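Local coordinates for gentamicin resistance protein (Enterococcus gallinarum, PDB 6CTZ) that probably confers resistance to gentamicin, kanamycin and related aminoglycosides by transferring a phosphate from a guanine nucleotide to the drug's 2'' hydroxyl, at residues V91-G97 / P195-T200. The protein carries 2 engineered substitutions. Numbering follows the deposited sequence.
Sequences VQGQILG and PDHFLT. With MG (magnesium ion), chain C; GDP (guanosine-5'-diphosphate), chain B.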
loop_
_atom_site.group_PDB
_atom_site.type_symbol
_atom_site.label_atom_id
_atom_site.label_comp_id
_atom_site.label_asym_id
_atom_site.label_seq_id
_atom_site.Cartn_x
_atom_site.Cartn_y
_atom_site.Cartn_z
ATOM N N VAL A 91 13.561 9.430 -2.662
ATOM C CA VAL A 91 12.660 9.727 -3.761
ATOM C C VAL A 91 12.131 11.131 -3.501
ATOM O O VAL A 91 11.554 11.408 -2.445
ATOM C CB VAL A 91 11.549 8.670 -3.855
ATOM C CG1 VAL A 91 10.585 8.978 -4.997
ATOM C CG2 VAL A 91 12.165 7.281 -4.052
ATOM N N GLN A 92 12.395 12.038 -4.421
ATOM C CA GLN A 92 12.231 13.438 -4.076
ATOM C C GLN A 92 10.774 13.846 -4.173
ATOM O O GLN A 92 9.958 13.206 -4.845
ATOM C CB GLN A 92 13.097 14.331 -4.962
ATOM C CG GLN A 92 14.599 14.152 -4.748
ATOM C CD GLN A 92 15.092 14.714 -3.421
ATOM O OE1 GLN A 92 14.496 15.634 -2.854
ATOM N NE2 GLN A 92 16.194 14.161 -2.923
ATOM N N GLY A 93 10.452 14.914 -3.466
ATOM C CA GLY A 93 9.124 15.476 -3.492
ATOM C C GLY A 93 8.510 15.533 -2.110
ATOM O O GLY A 93 9.115 15.170 -1.103
ATOM N N GLN A 94 7.284 16.017 -2.087
ATOM C CA GLN A 94 6.495 16.104 -0.874
ATOM C C GLN A 94 5.556 14.910 -0.876
ATOM O O GLN A 94 4.871 14.669 -1.872
ATOM C CB GLN A 94 5.695 17.411 -0.891
ATOM C CG GLN A 94 4.486 17.462 0.041
ATOM C CD GLN A 94 4.857 17.720 1.490
ATOM O OE1 GLN A 94 5.606 18.651 1.800
ATOM N NE2 GLN A 94 4.329 16.892 2.389
ATOM N N ILE A 95 5.570 14.131 0.209
ATOM C CA ILE A 95 4.552 13.101 0.377
ATOM C C ILE A 95 3.194 13.777 0.418
ATOM O O ILE A 95 2.984 14.729 1.176
ATOM C CB ILE A 95 4.804 12.298 1.661
ATOM C CG1 ILE A 95 6.130 11.542 1.573
ATOM C CG2 ILE A 95 3.634 11.362 1.951
ATOM C CD1 ILE A 95 6.437 10.733 2.800
ATOM N N LEU A 96 2.266 13.298 -0.404
ATOM C CA LEU A 96 0.942 13.910 -0.446
ATOM C C LEU A 96 0.157 13.653 0.839
ATOM O O LEU A 96 -0.403 14.584 1.430
ATOM C CB LEU A 96 0.174 13.404 -1.668
ATOM C CG LEU A 96 -1.215 14.017 -1.865
ATOM C CD1 LEU A 96 -1.080 15.514 -2.101
ATOM C CD2 LEU A 96 -1.934 13.348 -3.027
ATOM N N GLY A 97 0.071 12.394 1.270
ATOM C CA GLY A 97 -0.674 12.029 2.466
ATOM C C GLY A 97 -2.183 12.048 2.281
ATOM O O GLY A 97 -2.665 12.522 1.252
ATOM N N PRO A 195 -1.961 7.342 -0.386
ATOM C CA PRO A 195 -1.286 8.613 -0.702
ATOM C C PRO A 195 -0.133 8.955 0.229
ATOM O O PRO A 195 0.632 9.881 -0.090
ATOM C CB PRO A 195 -2.424 9.648 -0.648
ATOM C CG PRO A 195 -3.479 9.005 0.204
ATOM C CD PRO A 195 -3.404 7.543 -0.145
ATOM N N ASP A 196 0.043 8.223 1.336
ATOM C CA ASP A 196 1.273 8.329 2.120
ATOM C C ASP A 196 2.486 7.783 1.368
ATOM O O ASP A 196 3.615 7.911 1.854
ATOM C CB ASP A 196 1.119 7.660 3.498
ATOM C CG ASP A 196 0.942 6.161 3.411
ATOM O OD1 ASP A 196 0.457 5.684 2.378
ATOM O OD2 ASP A 196 1.307 5.451 4.376
ATOM N N HIS A 197 2.274 7.205 0.184
ATOM C CA HIS A 197 3.330 6.692 -0.672
ATOM C C HIS A 197 3.459 7.472 -1.968
ATOM O O HIS A 197 4.256 7.083 -2.824
ATOM C CB HIS A 197 3.073 5.220 -1.006
ATOM C CG HIS A 197 3.107 4.321 0.181
ATOM N ND1 HIS A 197 2.316 3.197 0.284
ATOM C CD2 HIS A 197 3.856 4.359 1.308
ATOM C CE1 HIS A 197 2.577 2.583 1.424
ATOM N NE2 HIS A 197 3.508 3.268 2.064
ATOM N N PHE A 198 2.695 8.552 -2.146
ATOM C CA PHE A 198 2.749 9.352 -3.368
ATOM C C PHE A 198 3.669 10.537 -3.120
ATOM O O PHE A 198 3.410 11.355 -2.230
ATOM C CB PHE A 198 1.380 9.911 -3.773
ATOM C CG PHE A 198 0.297 8.881 -3.998
ATOM C CD1 PHE A 198 0.569 7.522 -4.051
ATOM C CD2 PHE A 198 -1.012 9.304 -4.181
ATOM C CE1 PHE A 198 -0.456 6.605 -4.246
ATOM C CE2 PHE A 198 -2.043 8.391 -4.372
ATOM C CZ PHE A 198 -1.757 7.043 -4.411
ATOM N N LEU A 199 4.733 10.635 -3.903
ATOM C CA LEU A 199 5.624 11.786 -3.848
ATOM C C LEU A 199 5.256 12.742 -4.973
ATOM O O LEU A 199 5.058 12.314 -6.114
ATOM C CB LEU A 199 7.085 11.347 -3.984
ATOM C CG LEU A 199 7.793 10.759 -2.757
ATOM C CD1 LEU A 199 7.995 11.821 -1.660
ATOM C CD2 LEU A 199 7.112 9.486 -2.254
ATOM N N THR A 200 5.161 14.032 -4.650
ATOM C CA THR A 200 4.668 15.016 -5.602
ATOM C C THR A 200 5.617 16.197 -5.715
ATOM O O THR A 200 6.372 16.522 -4.793
ATOM C CB THR A 200 3.282 15.572 -5.205
ATOM O OG1 THR A 200 3.385 16.272 -3.954
ATOM C CG2 THR A 200 2.250 14.455 -5.080
HETATM MG MG MG C . 4.421 2.256 3.779
HETATM P PB GDP B . 6.357 0.418 5.563
HETATM O O1B GDP B . 6.565 -0.718 4.589
HETATM O O2B GDP B . 5.030 1.117 5.351
HETATM O O3B GDP B . 6.609 -0.005 6.992
HETATM O O3A GDP B . 7.540 1.471 5.233
HETATM P PA GDP B . 7.668 2.502 3.990
HETATM O O1A GDP B . 8.475 1.898 2.880
HETATM O O2A GDP B . 6.292 2.998 3.579
HETATM O "O5'" GDP B . 8.573 3.669 4.665
HETATM C "C5'" GDP B . 8.120 4.283 5.865
HETATM C "C4'" GDP B . 7.941 5.762 5.622
HETATM O "O4'" GDP B . 9.221 6.347 5.381
HETATM C "C3'" GDP B . 7.124 6.119 4.391
HETATM O "O3'" GDP B . 5.713 6.030 4.616
HETATM C "C2'" GDP B . 7.564 7.546 4.179
HETATM O "O2'" GDP B . 6.942 8.410 5.136
HETATM C "C1'" GDP B . 9.040 7.475 4.535
HETATM N N9 GDP B . 9.844 7.252 3.316
HETATM C C8 GDP B . 10.367 6.088 2.866
HETATM N N7 GDP B . 11.045 6.313 1.711
HETATM C C5 GDP B . 10.955 7.628 1.433
HETATM C C6 GDP B . 11.417 8.534 0.373
HETATM O O6 GDP B . 12.105 8.108 -0.574
HETATM N N1 GDP B . 11.086 9.829 0.490
HETATM C C2 GDP B . 10.347 10.324 1.507
HETATM N N2 GDP B . 10.076 11.643 1.546
HETATM N N3 GDP B . 9.879 9.551 2.511
HETATM C C4 GDP B . 10.168 8.233 2.502
HETATM O O HOH W 1 3.816 3.870 4.898
HETATM O O HOH W 2 2.542 1.386 4.143
#
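Ile95 and Leu199 lie side by side on the guanosine-facing side of a three-stranded antiparallel sheet, in which 94-95 is an edge strand paired with 198-200; Ile95 CG1 is 3.7 Å from Leu199 CD1. In the Ile95 conformer given, CG1 anti to the carbonyl carbon (chi1 -64°) and an extended chi2 bring CD1 against the ribose at GDP O2', a conformer-dependent contact, while CG2 lies over the carbonyl of Asp196. Val91 crosses Leu199 at about a right angle; its backbone N donates to GDP O6 at 2.9 Å, and its carbonyl O takes a weak bond from GDP N1, a hinge-like pairing consistent with the protein-kinase-like family, with both bonds from Val91.

Backbone bonds fix the register. Gln94 N reaches Thr200 O in the carbonyl plane, and Gln94 O accepts from Thr200 N at 2.9 Å. Leu96 N meets Phe198 O nearly head-on (C=O...N 168°), whereas Gly97 N sits above the carbonyl plane of Pro195 O. Thr200 CG2 packs toward Leu96 CB, and Leu96 CD2 comes to the edge of the Phe198 ring, one face of which is covered by Pro195 CA.

Further out, His197 turns away from 91-97 and binds magnesium through NE2 at 2.2 Å, with Asp214 as the other protein ligand. Asp192 O holds His197 ND1, and Asp196 OD1, bonded to Ser194, stands 3.6 Å above the centre of the imidazole. A metal-bound water links Asp196 OD2 to GDP O3'. The strand pairing thus joins the hinge at the guanine edge to the 3-10 turn carrying His197, consistent with base and metal sites held in fixed relation, while apolar side chains floor the base and ribose.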